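PDB 1YZ4: dual specificity protein phosphatase 15 from Homo sapiens, which removes phosphate, through the catalytic domain described here, from phosphotyrosine, phosphoserine and phosphothreonine in proteins, with MAPK13, ATF2, ERBB3, PDGFRB and SNX6 as possible substrates. Local coordinates for residues Val102-Met107 with Glu139-Ala144; Asp50-Arg55 with Ile74-Cys79. The protein carries 1 engineered substitution. All coordinates share one frame; numbering follows the deposited sequence.

Contact 1. Residues Val102-Met107 with Glu139-Ala144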
loop_
_atom_site.group_PDB
_atom_site.type_symbol
_atom_site.label_atom_id
_atom_site.label_comp_id
_atom_site.label_asym_id
_atom_site.label_seq_id
_atom_site.Cartn_x
_atom_site.Cartn_y
_atom_site.Cartn_z
ATOM N N VAL A 102 1.031 2.667 -0.313
ATOM C CA VAL A 102 0.394 2.853 0.991
ATOM C C VAL A 102 0.507 4.293 1.515
ATOM O O VAL A 102 -0.429 4.808 2.142
ATOM C CB VAL A 102 0.962 1.864 2.049
ATOM C CG1 VAL A 102 2.471 1.861 2.000
ATOM C CG2 VAL A 102 0.499 2.266 3.445
ATOM N N THR A 103 1.639 4.943 1.251
ATOM C CA THR A 103 1.848 6.317 1.703
ATOM C C THR A 103 0.818 7.219 1.035
ATOM O O THR A 103 0.190 8.061 1.686
ATOM C CB THR A 103 3.282 6.807 1.366
ATOM O OG1 THR A 103 4.230 6.001 2.070
ATOM C CG2 THR A 103 3.492 8.258 1.804
ATOM N N ALA A 104 0.635 7.020 -0.263
ATOM C CA ALA A 104 -0.327 7.798 -1.021
ATOM C C ALA A 104 -1.722 7.620 -0.418
ATOM O O ALA A 104 -2.489 8.573 -0.311
ATOM C CB ALA A 104 -0.318 7.345 -2.464
ATOM N N TYR A 105 -2.046 6.393 -0.020
ATOM C CA TYR A 105 -3.345 6.115 0.574
ATOM C C TYR A 105 -3.541 6.864 1.887
ATOM O O TYR A 105 -4.555 7.526 2.100
ATOM C CB TYR A 105 -3.503 4.628 0.863
ATOM C CG TYR A 105 -4.843 4.322 1.482
ATOM C CD1 TYR A 105 -6.006 4.353 0.711
ATOM C CD2 TYR A 105 -4.962 4.047 2.847
ATOM C CE1 TYR A 105 -7.255 4.121 1.281
ATOM C CE2 TYR A 105 -6.214 3.814 3.426
ATOM C CZ TYR A 105 -7.352 3.853 2.631
ATOM O OH TYR A 105 -8.590 3.622 3.180
ATOM N N VAL A 106 -2.564 6.726 2.778
ATOM C CA VAL A 106 -2.625 7.369 4.079
ATOM C C VAL A 106 -2.633 8.886 3.936
ATOM O O VAL A 106 -3.253 9.587 4.732
ATOM C CB VAL A 106 -1.448 6.916 4.963
ATOM C CG1 VAL A 106 -1.498 7.621 6.320
ATOM C CG2 VAL A 106 -1.520 5.400 5.153
ATOM N N MET A 107 -1.953 9.398 2.917
ATOM C CA MET A 107 -1.947 10.838 2.701
ATOM C C MET A 107 -3.373 11.313 2.431
ATOM O O MET A 107 -3.826 12.291 3.027
ATOM C CB MET A 107 -1.056 11.208 1.511
ATOM C CG MET A 107 0.433 11.186 1.807
ATOM S SD MET A 107 1.442 11.247 0.311
ATOM C CE MET A 107 1.256 12.958 -0.149
ATOM N N GLU A 139 5.278 13.674 -3.877
ATOM C CA GLU A 139 5.247 15.122 -3.696
ATOM C C GLU A 139 4.100 15.688 -4.537
ATOM O O GLU A 139 3.265 16.439 -4.038
ATOM C CB GLU A 139 6.570 15.740 -4.160
ATOM C CG GLU A 139 7.429 16.326 -3.054
ATOM C CD GLU A 139 6.837 17.582 -2.455
ATOM O OE1 GLU A 139 5.713 17.518 -1.918
ATOM O OE2 GLU A 139 7.499 18.636 -2.522
ATOM N N GLU A 140 4.080 15.316 -5.818
ATOM C CA GLU A 140 3.043 15.767 -6.741
ATOM C C GLU A 140 1.678 15.420 -6.173
ATOM O O GLU A 140 0.853 16.291 -5.932
ATOM C CB GLU A 140 3.183 15.076 -8.099
ATOM C CG GLU A 140 4.345 15.536 -8.964
ATOM C CD GLU A 140 4.483 14.704 -10.237
ATOM O OE1 GLU A 140 3.479 14.571 -10.983
ATOM O OE2 GLU A 140 5.596 14.185 -10.489
ATOM N N PHE A 141 1.463 14.125 -5.968
ATOM C CA PHE A 141 0.209 13.604 -5.450
ATOM C C PHE A 141 -0.297 14.389 -4.246
ATOM O O PHE A 141 -1.490 14.685 -4.146
ATOM C CB PHE A 141 0.376 12.134 -5.069
ATOM C CG PHE A 141 -0.871 11.510 -4.517
ATOM C CD1 PHE A 141 -1.933 11.181 -5.358
ATOM C CD2 PHE A 141 -1.001 11.284 -3.145
ATOM C CE1 PHE A 141 -3.106 10.640 -4.844
ATOM C CE2 PHE A 141 -2.170 10.744 -2.619
ATOM C CZ PHE A 141 -3.229 10.421 -3.471
ATOM N N GLY A 142 0.613 14.723 -3.336
ATOM C CA GLY A 142 0.221 15.468 -2.157
ATOM C C GLY A 142 -0.372 16.817 -2.512
ATOM O O GLY A 142 -1.403 17.219 -1.973
ATOM N N TRP A 143 0.278 17.513 -3.435
ATOM C CA TRP A 143 -0.173 18.828 -3.857
ATOM C C TRP A 143 -1.453 18.778 -4.683
ATOM O O TRP A 143 -2.426 19.473 -4.386
ATOM C CB TRP A 143 0.920 19.510 -4.687
ATOM C CG TRP A 143 0.639 20.956 -5.014
ATOM C CD1 TRP A 143 0.914 22.044 -4.230
ATOM C CD2 TRP A 143 0.029 21.469 -6.207
ATOM N NE1 TRP A 143 0.517 23.201 -4.862
ATOM C CE2 TRP A 143 -0.030 22.876 -6.075
ATOM C CE3 TRP A 143 -0.474 20.878 -7.373
ATOM C CZ2 TRP A 143 -0.572 23.700 -7.069
ATOM C CZ3 TRP A 143 -1.014 21.700 -8.363
ATOM C CH2 TRP A 143 -1.057 23.096 -8.202
ATOM N N ALA A 144 -1.450 17.941 -5.716
ATOM C CA ALA A 144 -2.582 17.850 -6.631
ATOM C C ALA A 144 -3.790 16.977 -6.280
ATOM O O ALA A 144 -4.843 17.473 -5.880
ATOM C CB ALA A 144 -2.064 17.457 -8.023
#
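Phe141 reaches from helix 132-143 into the side of helix 97-110 and meets Ala104 there. The methyl group of Ala104 lies over one face of the ring, its CB 4.3 Å from the ring centroid and 28° off the normal, a CH-pi contact displaced toward the CD2-CE2 side. The outer part of the same ring runs up against the backbone, with Phe141 CE2 3.2 Å from Ala104 O. Met107 supplies the other half of the contact. Its terminal CE stands at the ring edge, 4.1 Å from Phe141 CD2, and presses on the neighbouring backbone, 3.4 Å from Gly142 CA. With no side chain on Gly142, that methyl can come right up to the main chain. The bend at the end of Met107 (chi3 75°) turns CE onto this spot, while Phe141 extends toward helix 97-110 with CG anti to the backbone N. No hydrogen bond joins the two segments; the side-chain packing is apolar. Farther out, Phe70 meets the Phe141 ring edge-to-face and also touches Ala104; Leu149 packs on Phe141, and Trp114 lies against Met107. The segment axes run nearly parallel, 18° apart and 10.4 Å at closest approach. This is helix-on-helix packing within the helical layer of the dual-specificity phosphatase fold, where helix 97-110 follows the strand bearing Ser91, the engineered residue at the predicted phosphocysteine position.

Contact 2. Residues Asp50-Arg55 with Ile74-Cys79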
loop_
_atom_site.group_PDB
_atom_site.type_symbol
_atom_site.label_atom_id
_atom_site.label_comp_id
_atom_site.label_asym_id
_atom_site.label_seq_id
_atom_site.Cartn_x
_atom_site.Cartn_y
_atom_site.Cartn_z
ATOM N N ASP A 50 -9.603 -17.440 -2.242
ATOM C CA ASP A 50 -10.307 -16.658 -1.241
ATOM C C ASP A 50 -9.671 -15.306 -0.956
ATOM O O ASP A 50 -9.795 -14.771 0.151
ATOM C CB ASP A 50 -10.425 -17.467 0.050
ATOM C CG ASP A 50 -10.921 -18.877 -0.200
ATOM O OD1 ASP A 50 -11.942 -19.024 -0.906
ATOM O OD2 ASP A 50 -10.288 -19.834 0.302
ATOM N N ILE A 51 -8.979 -14.765 -1.954
ATOM C CA ILE A 51 -8.356 -13.452 -1.835
ATOM C C ILE A 51 -8.564 -12.701 -3.145
ATOM O O ILE A 51 -8.410 -13.260 -4.228
ATOM C CB ILE A 51 -6.827 -13.544 -1.524
ATOM C CG1 ILE A 51 -6.610 -14.123 -0.117
ATOM C CG2 ILE A 51 -6.188 -12.157 -1.604
ATOM C CD1 ILE A 51 -5.151 -14.171 0.335
ATOM N N THR A 52 -8.932 -11.433 -3.044
ATOM C CA THR A 52 -9.154 -10.623 -4.229
ATOM C C THR A 52 -7.877 -9.854 -4.539
ATOM O O THR A 52 -7.393 -9.079 -3.719
ATOM C CB THR A 52 -10.312 -9.648 -4.008
ATOM O OG1 THR A 52 -11.462 -10.382 -3.575
ATOM C CG2 THR A 52 -10.650 -8.918 -5.300
ATOM N N TYR A 53 -7.329 -10.083 -5.725
ATOM C CA TYR A 53 -6.093 -9.427 -6.117
ATOM C C TYR A 53 -6.249 -8.267 -7.073
ATOM O O TYR A 53 -7.204 -8.174 -7.849
ATOM C CB TYR A 53 -5.131 -10.420 -6.784
ATOM C CG TYR A 53 -4.519 -11.451 -5.875
ATOM C CD1 TYR A 53 -5.275 -12.516 -5.395
ATOM C CD2 TYR A 53 -3.172 -11.377 -5.515
ATOM C CE1 TYR A 53 -4.708 -13.489 -4.582
ATOM C CE2 TYR A 53 -2.589 -12.348 -4.697
ATOM C CZ TYR A 53 -3.365 -13.400 -4.234
ATOM O OH TYR A 53 -2.819 -14.358 -3.417
ATOM N N LEU A 54 -5.264 -7.389 -7.009
ATOM C CA LEU A 54 -5.186 -6.248 -7.887
ATOM C C LEU A 54 -3.732 -6.338 -8.338
ATOM O O LEU A 54 -2.813 -6.260 -7.513
ATOM C CB LEU A 54 -5.437 -4.948 -7.123
ATOM C CG LEU A 54 -5.612 -3.737 -8.041
ATOM C CD1 LEU A 54 -6.843 -3.956 -8.908
ATOM C CD2 LEU A 54 -5.749 -2.460 -7.220
ATOM N N ARG A 55 -3.523 -6.545 -9.632
ATOM C CA ARG A 55 -2.173 -6.650 -10.165
ATOM C C ARG A 55 -1.675 -5.329 -10.734
ATOM O O ARG A 55 -2.334 -4.706 -11.566
ATOM C CB ARG A 55 -2.108 -7.738 -11.238
ATOM C CG ARG A 55 -2.018 -9.156 -10.687
ATOM C CD ARG A 55 -2.224 -10.192 -11.795
ATOM N NE ARG A 55 -1.990 -11.561 -11.341
ATOM C CZ ARG A 55 -2.314 -12.646 -12.041
ATOM N NH1 ARG A 55 -2.893 -12.521 -13.232
ATOM N NH2 ARG A 55 -2.047 -13.856 -11.561
ATOM N N ILE A 74 -5.835 3.210 -4.304
ATOM C CA ILE A 74 -6.471 3.819 -3.151
ATOM C C ILE A 74 -7.959 3.472 -3.092
ATOM O O ILE A 74 -8.517 3.301 -2.010
ATOM C CB ILE A 74 -6.280 5.344 -3.175
ATOM C CG1 ILE A 74 -4.805 5.667 -2.913
ATOM C CG2 ILE A 74 -7.184 6.011 -2.153
ATOM C CD1 ILE A 74 -4.461 7.143 -2.973
ATOM N N ASN A 75 -8.593 3.354 -4.253
ATOM C CA ASN A 75 -10.009 3.025 -4.295
ATOM C C ASN A 75 -10.207 1.582 -3.890
ATOM O O ASN A 75 -11.159 1.251 -3.186
ATOM C CB ASN A 75 -10.574 3.282 -5.692
ATOM C CG ASN A 75 -11.073 4.713 -5.858
ATOM O OD1 ASN A 75 -12.225 5.019 -5.553
ATOM N ND2 ASN A 75 -10.198 5.600 -6.321
ATOM N N PHE A 76 -9.290 0.729 -4.331
ATOM C CA PHE A 76 -9.326 -0.692 -4.011
ATOM C C PHE A 76 -9.205 -0.847 -2.489
ATOM O O PHE A 76 -10.054 -1.461 -1.837
ATOM C CB PHE A 76 -8.157 -1.392 -4.710
ATOM C CG PHE A 76 -8.131 -2.888 -4.528
ATOM C CD1 PHE A 76 -9.001 -3.708 -5.242
ATOM C CD2 PHE A 76 -7.194 -3.477 -3.688
ATOM C CE1 PHE A 76 -8.932 -5.099 -5.131
ATOM C CE2 PHE A 76 -7.114 -4.872 -3.564
ATOM C CZ PHE A 76 -7.982 -5.685 -4.289
ATOM N N ILE A 77 -8.147 -0.269 -1.929
ATOM C CA ILE A 77 -7.901 -0.342 -0.492
ATOM C C ILE A 77 -9.059 0.178 0.353
ATOM O O ILE A 77 -9.485 -0.473 1.308
ATOM C CB ILE A 77 -6.630 0.445 -0.113
ATOM C CG1 ILE A 77 -5.398 -0.278 -0.673
ATOM C CG2 ILE A 77 -6.533 0.599 1.411
ATOM C CD1 ILE A 77 -4.133 0.570 -0.682
ATOM N N HIS A 78 -9.561 1.355 0.000
ATOM C CA HIS A 78 -10.651 1.963 0.743
ATOM C C HIS A 78 -11.890 1.072 0.744
ATOM O O HIS A 78 -12.463 0.794 1.803
ATOM C CB HIS A 78 -10.985 3.326 0.151
ATOM C CG HIS A 78 -11.553 4.289 1.143
ATOM N ND1 HIS A 78 -10.873 4.674 2.279
ATOM C CD2 HIS A 78 -12.727 4.961 1.162
ATOM C CE1 HIS A 78 -11.602 5.543 2.953
ATOM N NE2 HIS A 78 -12.734 5.735 2.296
ATOM N N CYS A 79 -12.293 0.619 -0.438
ATOM C CA CYS A 79 -13.462 -0.243 -0.566
ATOM C C CYS A 79 -13.298 -1.453 0.352
ATOM O O CYS A 79 -14.224 -1.830 1.083
ATOM C CB CYS A 79 -13.627 -0.710 -2.016
ATOM S SG CYS A 79 -14.887 -2.000 -2.246
#
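Leu54 lies across one face of the Phe76 ring and covers it from two points. Its CB sits almost exactly above the middle, 3.8 Å from the ring centroid and only 9° off the normal, a well-centred CH-pi contact. The CD2 methyl continues over the root of the ring, 3.6 Å from both Phe76 CG and Phe76 CB. The two side chains run antiparallel to each other, which lays the leucine methyl over the start of the phenylalanine. Both CB bonds point at the other segment, and CG anti to the backbone N carries each side chain on alongside the other. At the far end of the ring, Phe76 CZ comes to 3.5 Å from Thr52 O, which lies at the edge and in the ring plane. Thr52 adds a looser touch with CG2, 4.2 Å from Phe76 CE1. The CB of Tyr53 points away from the helix, and the Tyr53 hydroxyl is hydrogen-bonded to Leu48 N. The side-chain packing is apolar, without a hydrogen bond between the segments, and lies toward the protein surface. The strand and helix segments run close to antiparallel, 166° apart. Strand 52-56 is an outermost strand of the mixed sheet, bonded through Thr52 and Leu54 to strand 36-40, whose Ile38 also touches Phe76. Behind the contact, helix 70-82 packs through Ile77 against helix 97-110, and through Asn75 against helix 145-157.

How the contacts relate
From the N terminus, the chain runs through strands 9-12, 15-18 and 36-40 before strand 52-56 opens contact 2, which closes on helix 70-82 after 18 intervening residues. Strand 87-91 follows, and helix 97-110 then opens contact 1, which closes after 31 more residues, largely helical, on helix 132-143. The two loops stand in series, neither nested nor crossed, with centres about 18 Å apart. Helix 70-82 links them: Tyr105 OH makes a probable hydrogen bond to His78 ND1 at 2.7 Å, while Ile74 packs against both Tyr105 and Phe141. Contact 2 thus fastens the sheet edge to helix 70-82, and contact 1 joins two helices that both pack on that helix.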